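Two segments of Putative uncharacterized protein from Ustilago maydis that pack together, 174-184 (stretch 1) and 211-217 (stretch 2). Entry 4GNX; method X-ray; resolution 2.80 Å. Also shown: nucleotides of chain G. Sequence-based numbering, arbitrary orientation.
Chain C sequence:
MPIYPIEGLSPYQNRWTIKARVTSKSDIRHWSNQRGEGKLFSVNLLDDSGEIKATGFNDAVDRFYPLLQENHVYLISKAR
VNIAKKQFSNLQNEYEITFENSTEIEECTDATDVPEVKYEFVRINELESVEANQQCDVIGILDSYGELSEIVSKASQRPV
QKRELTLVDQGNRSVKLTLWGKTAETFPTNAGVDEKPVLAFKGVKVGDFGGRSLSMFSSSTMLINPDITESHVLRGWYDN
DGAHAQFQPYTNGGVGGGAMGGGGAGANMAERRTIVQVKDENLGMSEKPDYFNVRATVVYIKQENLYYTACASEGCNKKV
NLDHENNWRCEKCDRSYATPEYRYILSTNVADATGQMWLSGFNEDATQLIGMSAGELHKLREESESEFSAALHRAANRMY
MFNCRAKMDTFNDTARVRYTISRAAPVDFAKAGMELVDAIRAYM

Stretch 1 174-184: SVKLTLWGKTA
Stretch 2 (211-217) GRSLSMF

Two parallel β-strands, one running through Val175 to Trp180 and one beginning at Ser213, lie side by side with N-to-C directions 21° apart and axes approaching to 4.5 Å; Gly181 (phi 57°, psi -138°, a positive phi that favours glycine) lies where the strand gives way to a helix. Leu177 pairs with Leu214 (CA-CA 4.4 Å) and Thr178 with Ser215 (CA-CA 4.7 Å), both strands having extended backbones. Leu214 is gripped on both its polar backbone atoms: its N donates to Lys176 O (2.8 Å) and its O accepts from Thr178 N (2.9 Å), with Leu177 CA also 3.3 Å from Leu214 O in a CA-H...O contact. A weak bond from Met216 N to Thr178 O (3.4 Å) continues the ladder.

Leu177 (chi1 t, chi2 150°) and Leu214 (m, t) share one face, Leu177 CG lying 3.7 Å from Leu214 CB. Val175, chi1 p, points toward stretch 2 and sets CG1 4.0 Å from Leu214 CD1 and CG2 3.3 Å from Arg212 O. Met216 buries the most surface, 103 of 516 Å² summed over both sides. The flexible, unbranched chain of Met216 (chi1 m, chi2 -143°, chi3 m) carries Met216 CG to 4.0 Å from Leu177 CD2 and Met216 CE to 3.5 Å from Leu179 CD2. Leu179 starts away, but its m,t rotamer brings its end back to this contact; Thr183 CG2 reaches Met216 CE at 4.3 Å.

On the face of Thr178 and Ser215, Trp180 starts sideways, and chi1 m with chi2 100° swings its indole to stretch 2. Trp180 NE1 donates to Ser215 OG (2.9 Å, 163°), the serine's t rotamer placing its hydroxyl at the ring edge. The small Ser215 side chain packs directly against the nucleotides of chain G: Ser215 CB is 3.4 Å from DT7 O4, while DT6 C7 lies over one face of the Trp180 indole. Lys176, m at chi1, leads its amine away from the contact, suiting its exposed position.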

ATOM      1  N   SER C 174     -12.524  18.838  20.619  1.00 85.98           N
ATOM      2  CA  SER C 174     -11.936  17.724  21.355  1.00 82.71           C
ATOM      3  C   SER C 174     -11.730  16.519  20.447  1.00 80.17           C
ATOM      4  O   SER C 174     -12.495  16.310  19.499  1.00 81.27           O
ATOM      5  CB  SER C 174     -12.805  17.342  22.551  1.00 84.45           C
ATOM      6  OG  SER C 174     -13.879  16.505  22.162  1.00 86.93           O
ATOM      7  N   VAL C 175     -10.693  15.736  20.748  1.00 77.17           N
ATOM      8  CA  VAL C 175     -10.322  14.574  19.939  1.00 75.08           C
ATOM      9  C   VAL C 175      -9.939  13.401  20.842  1.00 72.45           C
ATOM     10  O   VAL C 175      -9.371  13.599  21.913  1.00 72.11           O
ATOM     11  CB  VAL C 175      -9.184  14.913  18.941  1.00 74.13           C
ATOM     12  CG1 VAL C 175      -7.851  15.114  19.660  1.00 72.67           C
ATOM     13  CG2 VAL C 175      -9.062  13.837  17.870  1.00 73.52           C
ATOM     14  N   LYS C 176     -10.269  12.187  20.419  1.00 71.57           N
ATOM     15  CA  LYS C 176      -9.896  11.000  21.185  1.00 70.33           C
ATOM     16  C   LYS C 176      -8.470  10.532  20.834  1.00 67.62           C
ATOM     17  O   LYS C 176      -8.041  10.599  19.675  1.00 67.86           O
ATOM     18  CB  LYS C 176     -10.909   9.864  20.983  1.00 72.28           C
ATOM     19  CG  LYS C 176     -12.279  10.035  21.640  1.00 75.32           C
ATOM     20  CD  LYS C 176     -13.351  10.377  20.611  1.00 79.55           C
ATOM     21  CE  LYS C 176     -14.683   9.669  20.875  1.00 83.20           C
ATOM     22  NZ  LYS C 176     -15.507  10.336  21.917  1.00 85.88           N
ATOM     23  N   LEU C 177      -7.729  10.083  21.846  1.00 65.28           N
ATOM     24  CA  LEU C 177      -6.416   9.485  21.633  1.00 62.06           C
ATOM     25  C   LEU C 177      -6.294   8.173  22.402  1.00 61.84           C
ATOM     26  O   LEU C 177      -6.582   8.116  23.600  1.00 62.37           O
ATOM     27  CB  LEU C 177      -5.305  10.443  22.047  1.00 61.36           C
ATOM     28  CG  LEU C 177      -3.856  10.011  21.749  1.00 60.04           C
ATOM     29  CD1 LEU C 177      -2.991  11.242  21.514  1.00 60.61           C
ATOM     30  CD2 LEU C 177      -3.241   9.127  22.831  1.00 58.69           C
ATOM     31  N   THR C 178      -5.851   7.126  21.713  1.00 60.90           N
ATOM     32  CA  THR C 178      -5.672   5.815  22.341  1.00 61.47           C
ATOM     33  C   THR C 178      -4.239   5.603  22.861  1.00 60.41           C
ATOM     34  O   THR C 178      -3.272   5.893  22.149  1.00 60.08           O
ATOM     35  CB  THR C 178      -6.072   4.678  21.367  1.00 62.37           C
ATOM     36  OG1 THR C 178      -7.502   4.637  21.229  1.00 64.86           O
ATOM     37  CG2 THR C 178      -5.577   3.331  21.846  1.00 61.65           C
ATOM     38  N   LEU C 179      -4.118   5.128  24.103  1.00 60.37           N
ATOM     39  CA  LEU C 179      -2.858   4.596  24.623  1.00 60.35           C
ATOM     40  C   LEU C 179      -2.906   3.093  24.549  1.00 61.96           C
ATOM     41  O   LEU C 179      -3.956   2.494  24.761  1.00 64.67           O
ATOM     42  CB  LEU C 179      -2.631   4.973  26.087  1.00 61.25           C
ATOM     43  CG  LEU C 179      -2.748   6.429  26.536  1.00 62.19           C
ATOM     44  CD1 LEU C 179      -2.420   6.549  28.013  1.00 62.91           C
ATOM     45  CD2 LEU C 179      -1.851   7.334  25.711  1.00 61.52           C
ATOM     46  N   TRP C 180      -1.763   2.481  24.279  1.00 62.19           N
ATOM     47  CA  TRP C 180      -1.672   1.039  24.242  1.00 63.83           C
ATOM     48  C   TRP C 180      -0.798   0.537  25.343  1.00 66.39           C
ATOM     49  O   TRP C 180      -0.081   1.314  25.976  1.00 66.89           O
ATOM     50  CB  TRP C 180      -1.100   0.594  22.915  1.00 63.64           C
ATOM     51  CG  TRP C 180      -1.853   1.082  21.701  1.00 62.81           C
ATOM     52  CD1 TRP C 180      -1.530   2.153  20.885  1.00 61.46           C
ATOM     53  CD2 TRP C 180      -3.067   0.502  21.104  1.00 63.83           C
ATOM     54  NE1 TRP C 180      -2.432   2.281  19.868  1.00 61.94           N
ATOM     55  CE2 TRP C 180      -3.377   1.322  19.937  1.00 62.79           C
ATOM     56  CE3 TRP C 180      -3.896  -0.577  21.412  1.00 65.42           C
ATOM     57  CZ2 TRP C 180      -4.476   1.068  19.130  1.00 63.85           C
ATOM     58  CZ3 TRP C 180      -4.997  -0.824  20.588  1.00 66.40           C
ATOM     59  CH2 TRP C 180      -5.278  -0.017  19.477  1.00 65.77           C
ATOM     60  N   GLY C 181      -0.868  -0.772  25.589  1.00 68.86           N
ATOM     61  CA  GLY C 181       0.093  -1.489  26.426  1.00 70.69           C
ATOM     62  C   GLY C 181       0.281  -0.992  27.841  1.00 71.93           C
ATOM     63  O   GLY C 181      -0.672  -0.643  28.526  1.00 72.51           O
ATOM     64  N   LYS C 182       1.535  -0.967  28.269  1.00 74.51           N
ATOM     65  CA  LYS C 182       1.897  -0.658  29.648  1.00 76.99           C
ATOM     66  C   LYS C 182       1.617   0.803  29.980  1.00 75.90           C
ATOM     67  O   LYS C 182       1.200   1.114  31.090  1.00 77.10           O
ATOM     68  CB  LYS C 182       3.377  -0.981  29.876  1.00 79.41           C
ATOM     69  CG  LYS C 182       3.836  -0.947  31.318  1.00 81.92           C
ATOM     70  CD  LYS C 182       3.686  -2.306  31.967  1.00 85.61           C
ATOM     71  CE  LYS C 182       4.337  -2.302  33.340  1.00 89.62           C
ATOM     72  NZ  LYS C 182       4.003  -3.518  34.135  1.00 93.62           N
ATOM     73  N   THR C 183       1.845   1.687  29.010  1.00 74.65           N
ATOM     74  CA  THR C 183       1.545   3.114  29.162  1.00 74.53           C
ATOM     75  C   THR C 183       0.057   3.321  29.447  1.00 74.58           C
ATOM     76  O   THR C 183      -0.325   4.262  30.149  1.00 74.77           O
ATOM     77  CB  THR C 183       1.928   3.915  27.899  1.00 72.98           C
ATOM     78  OG1 THR C 183       3.048   3.291  27.258  1.00 76.20           O
ATOM     79  CG2 THR C 183       2.284   5.358  28.245  1.00 71.34           C
ATOM     80  N   ALA C 184      -0.771   2.430  28.900  1.00 74.78           N
ATOM     81  CA  ALA C 184      -2.215   2.485  29.088  1.00 75.62           C
ATOM     82  C   ALA C 184      -2.580   2.145  30.521  1.00 79.30           C
ATOM     83  O   ALA C 184      -3.183   2.962  31.214  1.00 82.39           O
ATOM     84  CB  ALA C 184      -2.928   1.553  28.115  1.00 75.34           C
ATOM     85  N   GLY C 211     -14.242  11.120  12.081  1.00 82.46           N
ATOM     86  CA  GLY C 211     -13.669  12.243  11.342  1.00 82.20           C
ATOM     87  C   GLY C 211     -12.160  12.276  11.460  1.00 77.67           C
ATOM     88  O   GLY C 211     -11.447  12.134  10.456  1.00 77.39           O
ATOM     89  N   ARG C 212     -11.685  12.475  12.694  1.00 74.01           N
ATOM     90  CA  ARG C 212     -10.263  12.453  13.039  1.00 69.15           C
ATOM     91  C   ARG C 212     -10.073  11.968  14.470  1.00 66.27           C
ATOM     92  O   ARG C 212     -10.767  12.417  15.383  1.00 67.02           O
ATOM     93  CB  ARG C 212      -9.636  13.839  12.871  1.00 68.74           C
ATOM     94  CG  ARG C 212      -9.341  14.229  11.433  1.00 70.33           C
ATOM     95  CD  ARG C 212      -8.167  13.430  10.894  1.00 68.03           C
ATOM     96  NE  ARG C 212      -7.770  13.823   9.542  1.00 69.48           N
ATOM     97  CZ  ARG C 212      -8.304  13.340   8.426  1.00 71.50           C
ATOM     98  NH1 ARG C 212      -9.283  12.447   8.476  1.00 72.09           N
ATOM     99  NH2 ARG C 212      -7.863  13.763   7.255  1.00 73.63           N
ATOM    100  N   SER C 213      -9.141  11.036  14.647  1.00 63.45           N
ATOM    101  CA  SER C 213      -8.780  10.521  15.963  1.00 61.16           C
ATOM    102  C   SER C 213      -7.313  10.102  15.997  1.00 58.83           C
ATOM    103  O   SER C 213      -6.678   9.943  14.949  1.00 58.70           O
ATOM    104  CB  SER C 213      -9.686   9.357  16.367  1.00 62.12           C
ATOM    105  OG  SER C 213      -9.585   8.286  15.450  1.00 62.96           O
ATOM    106  N   LEU C 214      -6.787   9.935  17.210  1.00 57.43           N
ATOM    107  CA  LEU C 214      -5.358   9.711  17.415  1.00 55.95           C
ATOM    108  C   LEU C 214      -5.033   8.389  18.081  1.00 55.47           C
ATOM    109  O   LEU C 214      -5.824   7.853  18.859  1.00 56.37           O
ATOM    110  CB  LEU C 214      -4.747  10.851  18.219  1.00 55.16           C
ATOM    111  CG  LEU C 214      -4.890  12.231  17.592  1.00 56.64           C
ATOM    112  CD1 LEU C 214      -4.424  13.311  18.564  1.00 57.72           C
ATOM    113  CD2 LEU C 214      -4.155  12.316  16.265  1.00 56.15           C
ATOM    114  N   SER C 215      -3.858   7.873  17.753  1.00 55.05           N
ATOM    115  CA  SER C 215      -3.341   6.658  18.340  1.00 55.96           C
ATOM    116  C   SER C 215      -1.829   6.746  18.443  1.00 56.58           C
ATOM    117  O   SER C 215      -1.177   7.371  17.599  1.00 57.02           O
ATOM    118  CB  SER C 215      -3.724   5.454  17.488  1.00 57.81           C
ATOM    119  OG  SER C 215      -2.919   4.339  17.825  1.00 58.53           O
ATOM    120  N   MET C 216      -1.273   6.099  19.465  1.00 57.14           N
ATOM    121  CA  MET C 216       0.175   6.067  19.647  1.00 57.82           C
ATOM    122  C   MET C 216       0.857   4.922  18.915  1.00 58.53           C
ATOM    123  O   MET C 216       0.275   3.859  18.716  1.00 59.08           O
ATOM    124  CB  MET C 216       0.536   6.041  21.128  1.00 58.10           C
ATOM    125  CG  MET C 216       0.234   7.367  21.805  1.00 59.71           C
ATOM    126  SD  MET C 216       1.412   7.882  23.081  1.00 62.69           S
ATOM    127  CE  MET C 216       1.243   6.522  24.242  1.00 62.15           C
ATOM    128  N   PHE C 217       2.089   5.176  18.492  1.00 59.42           N
ATOM    129  CA  PHE C 217       3.009   4.136  18.055  1.00 60.95           C
ATOM    130  C   PHE C 217       4.017   3.799  19.153  1.00 62.02           C
ATOM    131  O   PHE C 217       4.247   4.596  20.069  1.00 61.12           O
ATOM    132  CB  PHE C 217       3.770   4.604  16.827  1.00 61.80           C
ATOM    133  CG  PHE C 217       2.989   4.503  15.563  1.00 62.03           C
ATOM    134  CD1 PHE C 217       3.075   5.502  14.606  1.00 62.09           C
ATOM    135  CD2 PHE C 217       2.168   3.403  15.324  1.00 62.68           C
ATOM    136  CE1 PHE C 217       2.364   5.412  13.426  1.00 63.50           C
ATOM    137  CE2 PHE C 217       1.448   3.307  14.148  1.00 64.05           C
ATOM    138  CZ  PHE C 217       1.552   4.312  13.193  1.00 64.35           C
TER
ATOM    139  P    DT G   6      -1.556   0.043  14.265  1.00 84.87           P
ATOM    140  OP1  DT G   6      -1.749  -0.026  12.794  1.00 89.54           O
ATOM    141  OP2  DT G   6      -1.670   1.357  14.953  1.00 89.47           O
ATOM    142  O5'  DT G   6      -2.580  -0.979  14.935  1.00 81.58           O
ATOM    143  C5'  DT G   6      -2.892  -2.242  14.307  1.00 80.28           C
ATOM    144  C4'  DT G   6      -3.244  -3.292  15.337  1.00 78.55           C
ATOM    145  O4'  DT G   6      -2.189  -3.418  16.319  1.00 80.20           O
ATOM    146  C3'  DT G   6      -4.535  -3.042  16.115  1.00 75.50           C
ATOM    147  O3'  DT G   6      -5.326  -4.232  16.122  1.00 76.90           O
ATOM    148  C2'  DT G   6      -4.067  -2.627  17.499  1.00 73.06           C
ATOM    149  C1'  DT G   6      -2.690  -3.258  17.638  1.00 74.71           C
ATOM    150  N1   DT G   6      -1.718  -2.433  18.394  1.00 72.83           N
ATOM    151  C2   DT G   6      -1.215  -2.915  19.582  1.00 75.03           C
ATOM    152  O2   DT G   6      -1.534  -3.993  20.055  1.00 84.71           O
ATOM    153  N3   DT G   6      -0.319  -2.080  20.204  1.00 70.04           N
ATOM    154  C4   DT G   6       0.114  -0.843  19.765  1.00 68.40           C
ATOM    155  O4   DT G   6       0.922  -0.206  20.434  1.00 68.08           O
ATOM    156  C5   DT G   6      -0.449  -0.404  18.509  1.00 68.75           C
ATOM    157  C7   DT G   6      -0.035   0.920  17.950  1.00 69.96           C
ATOM    158  C6   DT G   6      -1.326  -1.209  17.896  1.00 70.91           C
ATOM    159  P    DT G   7      -6.733  -4.173  15.375  1.00 78.53           P
ATOM    160  OP1  DT G   7      -7.273  -5.550  15.239  1.00 80.18           O
ATOM    161  OP2  DT G   7      -6.550  -3.336  14.160  1.00 82.34           O
ATOM    162  O5'  DT G   7      -7.612  -3.372  16.436  1.00 75.48           O
ATOM    163  C5'  DT G   7      -7.798  -3.875  17.776  1.00 70.46           C
ATOM    164  C4'  DT G   7      -8.782  -3.019  18.542  1.00 70.43           C
ATOM    165  O4'  DT G   7      -8.239  -1.696  18.749  1.00 67.98           O
ATOM    166  C3'  DT G   7     -10.136  -2.803  17.871  1.00 74.14           C
ATOM    167  O3'  DT G   7     -11.123  -2.705  18.899  1.00 82.70           O
ATOM    168  C2'  DT G   7      -9.960  -1.473  17.157  1.00 68.29           C
ATOM    169  C1'  DT G   7      -9.056  -0.717  18.117  1.00 62.93           C
ATOM    170  N1   DT G   7      -8.158   0.290  17.517  1.00 56.90           N
ATOM    171  C2   DT G   7      -8.097   1.523  18.125  1.00 55.35           C
ATOM    172  O2   DT G   7      -8.774   1.824  19.092  1.00 53.75           O
ATOM    173  N3   DT G   7      -7.213   2.401  17.549  1.00 57.08           N
ATOM    174  C4   DT G   7      -6.389   2.167  16.464  1.00 53.52           C
ATOM    175  O4   DT G   7      -5.647   3.056  16.059  1.00 54.92           O
ATOM    176  C5   DT G   7      -6.500   0.851  15.881  1.00 52.71           C
ATOM    177  C7   DT G   7      -5.658   0.513  14.691  1.00 55.22           C
ATOM    178  C6   DT G   7      -7.361  -0.014  16.435  1.00 54.05           C
ATOM    179  P    DT G   5       3.003  -5.613  12.394  1.00148.99           P
ATOM    180  OP1  DT G   5       1.961  -6.074  11.441  1.00148.88           O
ATOM    181  OP2  DT G   5       4.179  -4.863  11.868  1.00150.06           O
ATOM    182  O5'  DT G   5       2.232  -4.670  13.430  1.00136.76           O
ATOM    183  C5'  DT G   5       1.697  -3.390  13.013  1.00122.53           C
ATOM    184  C4'  DT G   5       1.194  -2.573  14.186  1.00109.26           C
ATOM    185  O4'  DT G   5       2.186  -2.533  15.241  1.00104.04           O
ATOM    186  C3'  DT G   5       0.886  -1.108  13.863  1.00104.41           C
ATOM    187  O3'  DT G   5      -0.154  -0.607  14.714  1.00 97.35           O
ATOM    188  C2'  DT G   5       2.182  -0.405  14.221  1.00101.70           C
ATOM    189  C1'  DT G   5       2.641  -1.195  15.436  1.00101.88           C
ATOM    190  N1   DT G   5       4.104  -1.233  15.645  1.00102.43           N
ATOM    191  C2   DT G   5       4.643  -0.387  16.588  1.00100.04           C
ATOM    192  O2   DT G   5       3.972   0.397  17.241  1.00 96.03           O
ATOM    193  N3   DT G   5       6.006  -0.484  16.733  1.00102.33           N
ATOM    194  C4   DT G   5       6.863  -1.330  16.050  1.00 96.90           C
ATOM    195  O4   DT G   5       8.067  -1.308  16.293  1.00 91.43           O
ATOM    196  C5   DT G   5       6.229  -2.192  15.077  1.00 95.46           C
ATOM    197  C7   DT G   5       7.076  -3.137  14.284  1.00 91.73           C
ATOM    198  C6   DT G   5       4.901  -2.099  14.923  1.00101.73           C